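Long-range contact in possible phosphoglycerate mutase GPM2 (Mycobacterium tuberculosis, PDB 2A6P), which hydrolyses phosphate monoesters with broad specificity, including fructose 1,6-bisphosphate in gluconeogenesis, and has negligible phosphoglycerate mutase activity: residues H18-W23 against E36-G41. Sequence-based numbering, arbitrary orientation.
With SO4 (sulfate ion), chain C.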
ATOM      1  N   HIS A  18      13.410  -3.632   9.122  1.00 14.20           N
ATOM      2  CA  HIS A  18      14.863  -3.610   9.183  1.00 12.76           C
ATOM      3  C   HIS A  18      15.474  -4.061   7.845  1.00 13.29           C
ATOM      4  O   HIS A  18      14.796  -4.641   6.990  1.00 11.66           O
ATOM      5  CB  HIS A  18      15.347  -4.523  10.307  1.00 10.51           C
ATOM      6  CG  HIS A  18      14.982  -5.959  10.119  1.00 10.26           C
ATOM      7  ND1 HIS A  18      15.576  -6.759   9.167  1.00 11.74           N
ATOM      8  CD2 HIS A  18      14.082  -6.741  10.761  1.00  7.53           C
ATOM      9  CE1 HIS A  18      15.057  -7.974   9.232  1.00 11.69           C
ATOM     10  NE2 HIS A  18      14.149  -7.989  10.191  1.00  9.85           N
ATOM     11  N   GLY A  19      16.766  -3.801   7.681  1.00 13.29           N
ATOM     12  CA  GLY A  19      17.452  -4.170   6.462  1.00 13.27           C
ATOM     13  C   GLY A  19      17.637  -5.665   6.313  1.00 15.95           C
ATOM     14  O   GLY A  19      17.254  -6.462   7.188  1.00 14.03           O
ATOM     15  N   GLU A  20      18.236  -6.028   5.182  1.00 17.02           N
ATOM     16  CA  GLU A  20      18.523  -7.407   4.803  1.00 18.95           C
ATOM     17  C   GLU A  20      19.523  -8.142   5.713  1.00 19.39           C
ATOM     18  O   GLU A  20      20.444  -7.536   6.266  1.00 18.75           O
ATOM     19  CB  GLU A  20      19.041  -7.403   3.358  1.00 20.47           C
ATOM     20  CG  GLU A  20      19.697  -8.690   2.898  1.00 24.58           C
ATOM     21  CD  GLU A  20      20.421  -8.526   1.562  1.00 28.45           C
ATOM     22  OE1 GLU A  20      19.740  -8.345   0.519  1.00 27.39           O
ATOM     23  OE2 GLU A  20      21.675  -8.565   1.561  1.00 30.46           O
ATOM     24  N   THR A  21      19.320  -9.448   5.860  1.00 19.75           N
ATOM     25  CA  THR A  21      20.202 -10.302   6.653  1.00 21.28           C
ATOM     26  C   THR A  21      20.467 -11.555   5.808  1.00 22.80           C
ATOM     27  O   THR A  21      19.839 -11.747   4.760  1.00 24.72           O
ATOM     28  CB  THR A  21      19.552 -10.743   7.992  1.00 21.01           C
ATOM     29  OG1 THR A  21      18.406 -11.568   7.725  1.00 20.32           O
ATOM     30  CG2 THR A  21      19.125  -9.520   8.818  1.00 19.65           C
ATOM     31  N   ALA A  22      21.392 -12.399   6.254  1.00 22.87           N
ATOM     32  CA  ALA A  22      21.706 -13.634   5.535  1.00 24.42           C
ATOM     33  C   ALA A  22      20.494 -14.565   5.466  1.00 25.32           C
ATOM     34  O   ALA A  22      20.379 -15.364   4.535  1.00 28.17           O
ATOM     35  CB  ALA A  22      22.875 -14.356   6.217  1.00 23.77           C
ATOM     36  N   TRP A  23      19.596 -14.461   6.449  1.00 24.55           N
ATOM     37  CA  TRP A  23      18.398 -15.300   6.498  1.00 23.53           C
ATOM     38  C   TRP A  23      17.250 -14.774   5.626  1.00 24.35           C
ATOM     39  O   TRP A  23      16.561 -15.552   4.959  1.00 23.37           O
ATOM     40  CB  TRP A  23      17.917 -15.447   7.947  1.00 23.84           C
ATOM     41  CG  TRP A  23      18.691 -16.444   8.773  1.00 22.86           C
ATOM     42  CD1 TRP A  23      20.025 -16.730   8.680  1.00 23.19           C
ATOM     43  CD2 TRP A  23      18.179 -17.258   9.843  1.00 22.24           C
ATOM     44  NE1 TRP A  23      20.374 -17.673   9.626  1.00 23.26           N
ATOM     45  CE2 TRP A  23      19.261 -18.011  10.353  1.00 22.56           C
ATOM     46  CE3 TRP A  23      16.910 -17.422  10.420  1.00 20.60           C
ATOM     47  CZ2 TRP A  23      19.111 -18.918  11.414  1.00 21.93           C
ATOM     48  CZ3 TRP A  23      16.764 -18.323  11.474  1.00 20.44           C
ATOM     49  CH2 TRP A  23      17.859 -19.058  11.959  1.00 21.88           C
ATOM     50  N   GLU A  36      22.480 -10.905  12.077  1.00 25.95           N
ATOM     51  CA  GLU A  36      23.019  -9.580  11.804  1.00 26.91           C
ATOM     52  C   GLU A  36      22.614  -9.062  10.425  1.00 25.93           C
ATOM     53  O   GLU A  36      22.242  -9.836   9.549  1.00 24.78           O
ATOM     54  CB  GLU A  36      24.549  -9.611  11.884  1.00 29.58           C
ATOM     55  CG  GLU A  36      25.105  -9.974  13.249  1.00 34.10           C
ATOM     56  CD  GLU A  36      24.847  -8.887  14.276  1.00 37.33           C
ATOM     57  OE1 GLU A  36      24.211  -9.185  15.311  1.00 39.16           O
ATOM     58  OE2 GLU A  36      25.282  -7.733  14.043  1.00 39.46           O
ATOM     59  N   LEU A  37      22.678  -7.745  10.258  1.00 24.14           N
ATOM     60  CA  LEU A  37      22.374  -7.111   8.985  1.00 23.75           C
ATOM     61  C   LEU A  37      23.574  -7.403   8.093  1.00 24.52           C
ATOM     62  O   LEU A  37      24.696  -7.502   8.584  1.00 23.86           O
ATOM     63  CB  LEU A  37      22.264  -5.591   9.145  1.00 22.33           C
ATOM     64  CG  LEU A  37      21.116  -4.953   9.929  1.00 22.68           C
ATOM     65  CD1 LEU A  37      21.298  -3.437   9.894  1.00 22.30           C
ATOM     66  CD2 LEU A  37      19.765  -5.333   9.325  1.00 21.60           C
ATOM     67  N   THR A  38      23.355  -7.568   6.797  1.00 24.77           N
ATOM     68  CA  THR A  38      24.480  -7.788   5.892  1.00 24.84           C
ATOM     69  C   THR A  38      24.990  -6.392   5.568  1.00 25.99           C
ATOM     70  O   THR A  38      24.390  -5.402   5.984  1.00 27.03           O
ATOM     71  CB  THR A  38      24.035  -8.458   4.597  1.00 24.45           C
ATOM     72  OG1 THR A  38      23.008  -7.669   3.980  1.00 26.62           O
ATOM     73  CG2 THR A  38      23.492  -9.847   4.888  1.00 24.51           C
ATOM     74  N   ASP A  39      26.099  -6.292   4.848  1.00 27.63           N
ATOM     75  CA  ASP A  39      26.605  -4.973   4.497  1.00 29.41           C
ATOM     76  C   ASP A  39      25.560  -4.288   3.627  1.00 28.57           C
ATOM     77  O   ASP A  39      25.431  -3.065   3.635  1.00 27.70           O
ATOM     78  CB  ASP A  39      27.934  -5.077   3.740  1.00 33.34           C
ATOM     79  CG  ASP A  39      29.091  -5.434   4.651  1.00 38.17           C
ATOM     80  OD1 ASP A  39      29.302  -4.715   5.656  1.00 39.48           O
ATOM     81  OD2 ASP A  39      29.792  -6.432   4.366  1.00 42.04           O
ATOM     82  N   THR A  40      24.818  -5.088   2.870  1.00 28.01           N
ATOM     83  CA  THR A  40      23.775  -4.553   2.018  1.00 29.54           C
ATOM     84  C   THR A  40      22.669  -4.072   2.950  1.00 28.92           C
ATOM     85  O   THR A  40      21.990  -3.086   2.673  1.00 29.30           O
ATOM     86  CB  THR A  40      23.221  -5.629   1.052  1.00 30.21           C
ATOM     87  OG1 THR A  40      24.277  -6.109   0.210  1.00 31.43           O
ATOM     88  CG2 THR A  40      22.127  -5.045   0.172  1.00 30.91           C
ATOM     89  N   GLY A  41      22.508  -4.771   4.065  1.00 28.45           N
ATOM     90  CA  GLY A  41      21.495  -4.388   5.032  1.00 28.83           C
ATOM     91  C   GLY A  41      21.798  -3.052   5.686  1.00 29.23           C
ATOM     92  O   GLY A  41      20.894  -2.258   5.931  1.00 29.55           O
TER
HETATM   93  S   SO4 C 204      14.201 -11.511   8.466  1.00 41.53           S
HETATM   94  O1  SO4 C 204      14.044 -10.668   7.239  1.00 43.69           O
HETATM   95  O2  SO4 C 204      15.724 -11.596   8.763  1.00 44.06           O
HETATM   96  O3  SO4 C 204      13.625 -10.836   9.564  1.00 44.41           O
HETATM   97  O4  SO4 C 204      13.827 -12.833   8.041  1.00 46.25           O
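Thr38 OG1 is gripped from two directions: it donates to Glu20 OE2 at 2.9 Å and accepts from Gly41 N in the capping bond of an N-cap. Thr38 thus starts helix 39-53 and ties it to the loop carrying the Arg17-His18-Gly19 motif of the histidine phosphatase superfamily, at the end of strand 13-17. Threonine suits the cap because its hydroxyl, set between the backbone N and the carbonyl carbon (chi1 56°), can turn back to the helix N-H while its proton serves the carboxylate. Glu20 is long enough to reach across: its CG lies anti to the backbone N and the chain runs out extended, bringing OE2 to Thr38 on its anti side, somewhat out of the carboxylate plane, and to 3.4 Å from Thr40 CB. The helix dipole probably favours this carboxylate. The Glu20 carbonyl adds a nearly straight bond from Thr38 N (3.0 Å, 164° at the hydrogen), and the CA atoms of Leu37 and Gly41 approach that oxygen. Gly41 and Gly19 each lack a side chain where a CB would run into a carbonyl oxygen of the other segment, so the backbones can lie close. Thr38 CG2 rests against the backbone between Thr21 and Ala22. Leu37 CD2 touches Gly19 O at 3.5 Å, the oxygen that accepts the N-H of His18 ND1, in the ring plane and on a lone pair of the carbonyl. That bond orients the imidazole and directs NE2, the atom inferred to carry the phosphoryl group, toward the pocket. A sulfate, probably from the crystallisation liquor and also held by Arg17 and Thr30, sits there, accepting a weak bond from NE2; Thr21 OG1 donates to its O2 at 2.9 Å, while Thr21 CG2 comes to 3.2 Å from Glu36 O.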